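Local coordinates for protein glycerophosphodiester phosphodiesterase (Parabacteroides distasonis, PDB 3NO3) that belongs to the glycerophosphodiester phosphodiesterase family, folds as a TIM barrel and carries bound magnesium ions, at residues 109-112 with 113-116; 117-120 with 121-124. All blocks are in the same frame, centred on the assembly; numbering follows the deposited sequence.

Contacts 1 and 2 divide most of one helix, 110-126, between them: 109-116 supplies the N-terminal cap and first turns, 117-124 the turns that follow, and their centres lie 12 Å apart. Two side-chain links tie the halves together, a salt bridge from D115 OD1 in contact 1 to R118 NH1 in contact 2 and a hydrogen bond from S120 OG to the carbonyl oxygen of A116. The helix follows strand 99-104, which carries E103, a ligand of the magnesium ion together with E39 and D41. Neither contact reaches that site: the side chains of N113 in contact 1 and S120 in contact 2 each lie about 13 Å from a magnesium ion.

Contact 1: residues 109-112 with 113-116; sequences TPER and NRDA
Helix 110-126 opens here with four successive i to i+4 backbone bonds, N113 to T109, R114 to P110, D115 to E111 and A116 to R112, all with N-to-O distances of 2.9 to 3.0 Å. T109 is the N-cap: its OG1 accepts from R112 N at 2.8 Å in a nearly straight bond, so the hydroxyl takes up an amide that has no carbonyl one turn earlier in the helix. The carbonyl oxygen of T109 is gripped twice by N113. Besides the backbone N-H, the side-chain ND2 donates to T109 O at 2.8 Å, but from above the carbonyl plane and with a bent angle of 133°. N113 CG stands beside its own backbone N (chi1 -76°), which turns the amide back toward the cap, and OD1 accepts from H107 N; both ends of the buried amide are thus held. R114 also folds back, its chain bent at chi3, laying one guanidinium face over P110 O, 4.0 Å above the plane. NH2 touches P110 CB and E111 CG, each at 3.8 Å, while the E111 carboxylate is turned 78° from the guanidinium without forming a salt bridge. On the E111 and D115 side, water 1 donates to both E111 O and D115 OD1, the latter at 2.9 Å; D115 OD1 also pairs with R118. The R112 guanidinium has its own partner, NH2 donating to N48 OD1. The whole is an N-capped helix start, following strand 99-104 in a beta-alpha-beta unit of the TIM barrel.

Contact 2: residues 117-120 with 121-124; sequences ARLS and VQMV
Q122 and R118 come together through different first torsions: Q122 CG lies beside its own backbone N (chi1 -71°), sending an extended chain back along the helix, whereas R118 CG is anti to its N (chi1 -174°) and the chain bends only at chi3 (59°). The two side chains therefore run alongside each other in the same direction. Their contact is through the aliphatic part of the arginine, with Q122 NE2 3.7 Å from R118 CG and 3.8 Å from R118 CD. Water 2 joins the polar ends: it accepts from R118 NE at 3.1 Å, in the guanidinium plane, and donates to Q122 OE1 at 2.8 Å. R118 NH1 makes a salt bridge with D115, so the guanidinium is held by two separate partners. L119 meets the oxygen end of the same amide, its CD2 methyl 3.6 Å from Q122 OE1, the two side chains crossing at a slant. Beneath these side chains the backbone keeps regular alpha-helical bonding, V121, Q122, M123 and V124 donating to A117, R118, L119 and S120. The valine methyls pack close to this backbone, V121 CG2 lying 3.3 Å from A117 O and V124 CG2 3.3 Å from S120 O. Buried S120 turns its hydroxyl to A116 O and touches F102 and L104 of strand 99-104, while V121 and V124 meet Y135 of strand 133-137. A water-bridged polar face and an apolar face against the strands mark an amphipathic helix of a TIM barrel, here the crossover between parallel strands 99-104 and 133-137.

Contact 1: residues 109-112 with 113-116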
ATOM      1  N   THR A 109      -8.264 -18.750   1.007  1.00 14.18           N
ATOM      2  CA  THR A 109      -9.153 -19.187  -0.061  1.00 14.53           C
ATOM      3  C   THR A 109      -9.700 -17.989  -0.775  1.00 13.91           C
ATOM      4  O   THR A 109      -9.649 -16.874  -0.195  1.00 14.71           O
ATOM      5  CB  THR A 109     -10.420 -19.925   0.464  1.00 16.11           C
ATOM      6  OG1 THR A 109     -11.230 -19.011   1.218  1.00 13.55           O
ATOM      7  CG2 THR A 109     -10.088 -21.171   1.285  1.00 14.05           C
ATOM      8  N   PRO A 110     -10.292 -18.182  -1.990  1.00 14.55           N
ATOM      9  CA  PRO A 110     -10.954 -17.022  -2.612  1.00 14.14           C
ATOM     10  C   PRO A 110     -12.077 -16.416  -1.724  1.00 14.98           C
ATOM     11  O   PRO A 110     -12.120 -15.190  -1.559  1.00 14.12           O
ATOM     12  CB  PRO A 110     -11.525 -17.627  -3.878  1.00 15.68           C
ATOM     13  CG  PRO A 110     -10.449 -18.652  -4.252  1.00 15.83           C
ATOM     14  CD  PRO A 110     -10.190 -19.303  -2.946  1.00 15.09           C
ATOM     15  N   GLU A 111     -12.926 -17.274  -1.149  1.00 14.96           N
ATOM     16  CA  GLU A 111     -13.990 -16.802  -0.237  1.00 16.28           C
ATOM     17  C   GLU A 111     -13.468 -16.024   0.980  1.00 15.76           C
ATOM     18  O   GLU A 111     -14.027 -14.971   1.310  1.00 15.62           O
ATOM     19  CB  GLU A 111     -14.929 -17.935   0.146  1.00 17.89           C
ATOM     20  CG  GLU A 111     -15.788 -18.343  -1.035  1.00 22.17           C
ATOM     21  CD  GLU A 111     -16.781 -19.480  -0.785  1.00 27.61           C
ATOM     22  OE1 GLU A 111     -16.508 -20.499  -0.093  1.00 26.12           O
ATOM     23  OE2 GLU A 111     -17.882 -19.344  -1.343  1.00 32.96           O
ATOM     24  N   ARG A 112     -12.352 -16.450   1.572  1.00 14.21           N
ATOM     25  CA  ARG A 112     -11.756 -15.712   2.706  1.00 14.36           C
ATOM     26  C   ARG A 112     -11.175 -14.375   2.296  1.00 14.21           C
ATOM     27  O   ARG A 112     -11.332 -13.362   3.038  1.00 14.90           O
ATOM     28  CB  ARG A 112     -10.728 -16.571   3.456  1.00 14.02           C
ATOM     29  CG  ARG A 112     -10.259 -16.032   4.777  1.00 13.44           C
ATOM     30  CD  ARG A 112     -11.402 -15.826   5.782  1.00 13.59           C
ATOM     31  NE  ARG A 112     -10.865 -15.540   7.099  1.00 14.78           N
ATOM     32  CZ  ARG A 112     -11.622 -15.213   8.130  1.00 14.04           C
ATOM     33  NH1 ARG A 112     -12.953 -15.186   8.014  1.00 14.69           N
ATOM     34  NH2 ARG A 112     -11.049 -14.981   9.284  1.00 15.28           N
ATOM     35  N   ASN A 113     -10.547 -14.326   1.122  1.00 13.77           N
ATOM     36  CA  ASN A 113     -10.126 -13.048   0.555  1.00 12.81           C
ATOM     37  C   ASN A 113     -11.280 -12.099   0.346  1.00 14.29           C
ATOM     38  O   ASN A 113     -11.129 -10.903   0.673  1.00 12.70           O
ATOM     39  CB  ASN A 113      -9.336 -13.220  -0.729  1.00 12.51           C
ATOM     40  CG  ASN A 113      -7.919 -13.672  -0.452  1.00 13.25           C
ATOM     41  OD1 ASN A 113      -7.124 -12.866  -0.003  1.00 13.16           O
ATOM     42  ND2 ASN A 113      -7.610 -14.953  -0.680  1.00 12.58           N
ATOM     43  N   ARG A 114     -12.423 -12.609  -0.130  1.00 14.36           N
ATOM     44  CA  ARG A 114     -13.618 -11.760  -0.266  1.00 16.09           C
ATOM     45  C   ARG A 114     -14.136 -11.228   1.041  1.00 16.22           C
ATOM     46  O   ARG A 114     -14.500 -10.031   1.146  1.00 16.44           O
ATOM     47  CB  ARG A 114     -14.744 -12.469  -0.988  1.00 15.90           C
ATOM     48  CG  ARG A 114     -14.412 -12.652  -2.444  1.00 21.52           C
ATOM     49  CD  ARG A 114     -15.638 -13.075  -3.290  1.00 28.65           C
ATOM     50  NE  ARG A 114     -15.666 -14.521  -3.447  1.00 37.15           N
ATOM     51  CZ  ARG A 114     -14.997 -15.243  -4.363  1.00 40.16           C
ATOM     52  NH1 ARG A 114     -14.182 -14.688  -5.280  1.00 42.83           N
ATOM     53  NH2 ARG A 114     -15.132 -16.557  -4.344  1.00 40.17           N
ATOM     54  N   ASP A 115     -14.174 -12.109   2.040  1.00 16.96           N
ATOM     55  CA  ASP A 115     -14.557 -11.700   3.387  1.00 16.89           C
ATOM     56  C   ASP A 115     -13.625 -10.632   3.983  1.00 14.79           C
ATOM     57  O   ASP A 115     -14.122  -9.653   4.525  1.00 14.86           O
ATOM     58  CB  ASP A 115     -14.674 -12.869   4.329  1.00 18.52           C
ATOM     59  CG  ASP A 115     -15.822 -13.823   3.974  1.00 21.68           C
ATOM     60  OD1 ASP A 115     -16.838 -13.445   3.382  1.00 30.36           O
ATOM     61  OD2 ASP A 115     -15.660 -14.995   4.308  1.00 28.05           O
ATOM     62  N   ALA A 116     -12.318 -10.771   3.797  1.00 13.59           N
ATOM     63  CA  ALA A 116     -11.351  -9.802   4.312  1.00 12.98           C
ATOM     64  C   ALA A 116     -11.508  -8.454   3.592  1.00 12.99           C
ATOM     65  O   ALA A 116     -11.457  -7.376   4.228  1.00 13.38           O
ATOM     66  CB  ALA A 116      -9.917 -10.354   4.190  1.00 11.33           C
TER
HETATM   67  O   HOH W   1     -16.991 -14.929   0.876  1.00 36.57           O

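Contact 2: residues 117-120 with 121-124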
ATOM      1  N   ALA A 117     -11.781  -8.504   2.281  1.00 13.01           N
ATOM      2  CA  ALA A 117     -12.020  -7.286   1.520  1.00 12.79           C
ATOM      3  C   ALA A 117     -13.336  -6.577   1.919  1.00 13.72           C
ATOM      4  O   ALA A 117     -13.340  -5.366   2.099  1.00 14.07           O
ATOM      5  CB  ALA A 117     -11.973  -7.559   0.034  1.00 12.69           C
ATOM      6  N   ARG A 118     -14.411  -7.328   2.059  1.00 14.17           N
ATOM      7  CA  ARG A 118     -15.667  -6.763   2.557  1.00 15.35           C
ATOM      8  C   ARG A 118     -15.485  -6.089   3.926  1.00 15.04           C
ATOM      9  O   ARG A 118     -15.913  -4.946   4.116  1.00 14.20           O
ATOM     10  CB  ARG A 118     -16.751  -7.843   2.642  1.00 16.31           C
ATOM     11  CG  ARG A 118     -18.140  -7.270   3.013  1.00 20.17           C
ATOM     12  CD  ARG A 118     -19.236  -8.287   3.283  1.00 26.22           C
ATOM     13  NE  ARG A 118     -18.865  -9.173   4.391  1.00 27.53           N
ATOM     14  CZ  ARG A 118     -18.358 -10.407   4.276  1.00 32.86           C
ATOM     15  NH1 ARG A 118     -18.139 -11.003   3.083  1.00 33.25           N
ATOM     16  NH2 ARG A 118     -18.059 -11.073   5.391  1.00 35.28           N
ATOM     17  N   LEU A 119     -14.831  -6.781   4.868  1.00 14.64           N
ATOM     18  CA  LEU A 119     -14.669  -6.225   6.214  1.00 15.44           C
ATOM     19  C   LEU A 119     -13.751  -4.998   6.206  1.00 14.16           C
ATOM     20  O   LEU A 119     -13.914  -4.086   7.026  1.00 15.47           O
ATOM     21  CB  LEU A 119     -14.215  -7.271   7.228  1.00 14.00           C
ATOM     22  CG  LEU A 119     -15.215  -8.374   7.594  1.00 15.95           C
ATOM     23  CD1 LEU A 119     -14.511  -9.504   8.390  1.00 17.88           C
ATOM     24  CD2 LEU A 119     -16.377  -7.895   8.384  1.00 20.04           C
ATOM     25  N   SER A 120     -12.758  -4.998   5.308  1.00 14.43           N
ATOM     26  CA  SER A 120     -11.870  -3.864   5.117  1.00 13.38           C
ATOM     27  C   SER A 120     -12.641  -2.637   4.642  1.00 13.10           C
ATOM     28  O   SER A 120     -12.548  -1.570   5.249  1.00 13.36           O
ATOM     29  CB  SER A 120     -10.762  -4.169   4.099  1.00 13.54           C
ATOM     30  OG  SER A 120      -9.824  -5.103   4.594  1.00 12.05           O
ATOM     31  N   VAL A 121     -13.492  -2.824   3.640  1.00 12.72           N
ATOM     32  CA  VAL A 121     -14.308  -1.736   3.114  1.00 14.06           C
ATOM     33  C   VAL A 121     -15.285  -1.185   4.164  1.00 14.20           C
ATOM     34  O   VAL A 121     -15.381   0.029   4.306  1.00 14.71           O
ATOM     35  CB  VAL A 121     -15.113  -2.202   1.856  1.00 15.18           C
ATOM     36  CG1 VAL A 121     -16.252  -1.180   1.482  1.00 14.84           C
ATOM     37  CG2 VAL A 121     -14.097  -2.455   0.709  1.00 13.86           C
ATOM     38  N   GLN A 122     -15.871  -2.066   4.966  1.00 13.58           N
ATOM     39  CA  GLN A 122     -16.751  -1.679   6.067  1.00 15.00           C
ATOM     40  C   GLN A 122     -16.041  -0.843   7.152  1.00 14.25           C
ATOM     41  O   GLN A 122     -16.585   0.164   7.618  1.00 14.76           O
ATOM     42  CB  GLN A 122     -17.429  -2.924   6.666  1.00 14.57           C
ATOM     43  CG  GLN A 122     -18.495  -3.509   5.698  1.00 15.97           C
ATOM     44  CD  GLN A 122     -19.101  -4.792   6.154  1.00 16.01           C
ATOM     45  OE1 GLN A 122     -18.675  -5.390   7.140  1.00 15.13           O
ATOM     46  NE2 GLN A 122     -20.131  -5.236   5.434  1.00 15.46           N
HETATM   47  N   MSE A 123     -14.841  -1.239   7.516  1.00 14.24           N
HETATM   48  CA  MSE A 123     -14.052  -0.499   8.489  1.00 14.50           C
HETATM   49  C   MSE A 123     -13.648   0.879   7.959  1.00 15.34           C
HETATM   50  O   MSE A 123     -13.817   1.888   8.670  1.00 15.44           O
HETATM   51  CB  MSE A 123     -12.821  -1.269   8.880  1.00 14.78           C
HETATM   52  CG  MSE A 123     -11.913  -0.558   9.939  1.00 15.85           C
HETATM   53 SE   MSE A 123     -12.785  -0.278  11.625  0.75 12.69          SE
HETATM   54  CE  MSE A 123     -12.698  -2.127  12.213  1.00 12.43           C
ATOM     55  N   VAL A 124     -13.143   0.922   6.722  1.00 14.23           N
ATOM     56  CA  VAL A 124     -12.751   2.179   6.063  1.00 14.34           C
ATOM     57  C   VAL A 124     -13.941   3.123   5.992  1.00 15.53           C
ATOM     58  O   VAL A 124     -13.810   4.318   6.314  1.00 15.04           O
ATOM     59  CB  VAL A 124     -12.087   1.922   4.689  1.00 14.05           C
ATOM     60  CG1 VAL A 124     -11.871   3.242   3.902  1.00 12.28           C
ATOM     61  CG2 VAL A 124     -10.717   1.214   4.921  1.00 13.39           C
TER
HETATM   62  O   HOH W   2     -19.745  -7.941   7.139  1.00 26.99           O